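Local coordinates for leucine rich repeat and phosphatase domain containing protein (Entamoeba histolytica, PDB 3EMU) that belongs to the dual-specificity phosphatase family and is classed as a phosphoester hydrolase, though its substrate is unknown and its activity uncertain because the usual catalytic signature is altered, at residues I104-L109 with I131-G136. Numbering follows the deposited sequence.
Sequences IVIAFL and IDIESG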
loop_
_atom_site.group_PDB
_atom_site.type_symbol
_atom_site.label_atom_id
_atom_site.label_comp_id
_atom_site.label_asym_id
_atom_site.label_seq_id
_atom_site.Cartn_x
_atom_site.Cartn_y
_atom_site.Cartn_z
ATOM N N ILE A 104 -3.657 -1.906 -1.011
ATOM C CA ILE A 104 -2.391 -2.608 -0.847
ATOM C C ILE A 104 -1.817 -2.447 0.558
ATOM O O ILE A 104 -1.281 -3.414 1.124
ATOM C CB ILE A 104 -1.323 -2.193 -1.936
ATOM C CG1 ILE A 104 -1.700 -2.741 -3.298
ATOM C CG2 ILE A 104 0.117 -2.683 -1.587
ATOM C CD1 ILE A 104 -1.750 -4.264 -3.362
ATOM N N VAL A 105 -1.859 -1.227 1.093
ATOM C CA VAL A 105 -1.325 -0.963 2.426
ATOM C C VAL A 105 -2.108 -1.754 3.492
ATOM O O VAL A 105 -1.530 -2.289 4.447
ATOM C CB VAL A 105 -1.267 0.577 2.752
ATOM C CG1 VAL A 105 -1.018 0.846 4.225
ATOM C CG2 VAL A 105 -0.165 1.292 1.909
ATOM N N ILE A 106 -3.424 -1.823 3.317
ATOM C CA ILE A 106 -4.245 -2.648 4.154
ATOM C C ILE A 106 -3.823 -4.156 4.119
ATOM O O ILE A 106 -3.626 -4.735 5.182
ATOM C CB ILE A 106 -5.722 -2.471 3.842
ATOM C CG1 ILE A 106 -6.167 -1.044 4.232
ATOM C CG2 ILE A 106 -6.565 -3.551 4.579
ATOM C CD1 ILE A 106 -7.622 -0.693 3.853
ATOM N N ALA A 107 -3.727 -4.761 2.924
ATOM C CA ALA A 107 -3.269 -6.129 2.770
ATOM C C ALA A 107 -1.948 -6.361 3.525
ATOM O O ALA A 107 -1.791 -7.360 4.278
ATOM C CB ALA A 107 -3.115 -6.475 1.312
ATOM N N PHE A 108 -1.001 -5.435 3.338
ATOM C CA PHE A 108 0.262 -5.504 4.021
ATOM C C PHE A 108 0.165 -5.563 5.559
ATOM O O PHE A 108 0.824 -6.389 6.194
ATOM C CB PHE A 108 1.188 -4.363 3.610
ATOM C CG PHE A 108 2.451 -4.328 4.410
ATOM C CD1 PHE A 108 3.481 -5.284 4.172
ATOM C CD2 PHE A 108 2.612 -3.407 5.445
ATOM C CE1 PHE A 108 4.646 -5.312 4.940
ATOM C CE2 PHE A 108 3.774 -3.429 6.214
ATOM C CZ PHE A 108 4.791 -4.392 5.962
ATOM N N LEU A 109 -0.605 -4.667 6.166
ATOM C CA LEU A 109 -0.755 -4.627 7.617
ATOM C C LEU A 109 -1.568 -5.823 8.149
ATOM O O LEU A 109 -1.315 -6.292 9.262
ATOM C CB LEU A 109 -1.475 -3.355 8.021
ATOM C CG LEU A 109 -0.853 -1.970 7.768
ATOM C CD1 LEU A 109 -1.915 -0.886 8.125
ATOM C CD2 LEU A 109 0.420 -1.738 8.572
ATOM N N ILE A 131 -9.206 8.050 2.287
ATOM C CA ILE A 131 -9.444 6.672 1.854
ATOM C C ILE A 131 -10.827 6.442 1.195
ATOM O O ILE A 131 -11.905 6.755 1.765
ATOM C CB ILE A 131 -9.208 5.679 3.053
ATOM C CG1 ILE A 131 -9.166 4.232 2.578
ATOM C CG2 ILE A 131 -10.210 5.917 4.229
ATOM C CD1 ILE A 131 -8.566 3.269 3.627
ATOM N N ASP A 132 -10.822 5.866 -0.002
ATOM C CA ASP A 132 -12.097 5.598 -0.661
ATOM C C ASP A 132 -11.966 4.445 -1.623
ATOM O O ASP A 132 -11.748 4.615 -2.833
ATOM C CB ASP A 132 -12.636 6.869 -1.349
ATOM C CG ASP A 132 -14.030 6.668 -1.954
ATOM O OD1 ASP A 132 -14.730 5.665 -1.627
ATOM O OD2 ASP A 132 -14.404 7.510 -2.791
ATOM N N ILE A 133 -12.087 3.248 -1.069
ATOM C CA ILE A 133 -11.693 2.065 -1.826
ATOM C C ILE A 133 -12.927 1.511 -2.470
ATOM O O ILE A 133 -13.897 1.309 -1.782
ATOM C CB ILE A 133 -10.995 0.981 -0.897
ATOM C CG1 ILE A 133 -9.750 1.595 -0.262
ATOM C CG2 ILE A 133 -10.673 -0.316 -1.705
ATOM C CD1 ILE A 133 -9.109 0.795 0.894
ATOM N N GLU A 134 -12.891 1.247 -3.768
ATOM C CA GLU A 134 -14.016 0.583 -4.442
ATOM C C GLU A 134 -14.387 -0.791 -3.844
ATOM O O GLU A 134 -13.521 -1.574 -3.457
ATOM C CB GLU A 134 -13.739 0.446 -5.947
ATOM C CG GLU A 134 -13.478 1.773 -6.658
ATOM C CD GLU A 134 -13.181 1.603 -8.160
ATOM O OE1 GLU A 134 -12.557 0.599 -8.603
ATOM O OE2 GLU A 134 -13.588 2.522 -8.914
ATOM N N SER A 135 -15.678 -1.096 -3.797
ATOM C CA SER A 135 -16.132 -2.342 -3.161
ATOM C C SER A 135 -15.570 -3.669 -3.752
ATOM O O SER A 135 -15.376 -4.626 -2.992
ATOM C CB SER A 135 -17.661 -2.409 -3.089
ATOM O OG SER A 135 -18.164 -2.484 -4.406
ATOM N N GLY A 136 -15.311 -3.748 -5.060
ATOM C CA GLY A 136 -14.601 -4.907 -5.592
ATOM C C GLY A 136 -13.208 -5.129 -4.976
ATOM O O GLY A 136 -12.759 -6.277 -4.780
#
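Three isoleucine delta-methyls make this contact: CD1 of Ile106, on helix 100-112, lies 3.6 Å from CD1 of Ile133 and 4.1 Å from CD1 of Ile131. Ile106 and Ile133 reach for each other tip to tip, whereas Ile131 runs across Ile106 at about a right angle. The meeting is purely apolar and small, burying 78 Å² over both sides. In Ile106 the CG1 branch stands anti to the carbonyl carbon (chi1 -67°), and an extended chi2 of 175° carries CD1 out from the helix to the segment 131-136. Phe121 of helix 117-127 touches both Ile106 and Ile131, and Leu141 of helix 135-151 also packs on Ile106, so the methyl cluster lies where three helices converge. Polar bonds position the segment: Asp132 pairs through its backbone with Val98, and Glu134 N, at the N-cap position of helix 135-151, donates to Asn99 OD1. The contact thus joins helix 100-112 to the linker between helices 117-127 and 135-151 in the alpha/beta dual-specificity phosphatase fold, and Val98 and Asn99 lie between strand 89-94 and helix 100-112, in the loop that probably corresponds to the family's phosphate-binding P-loop.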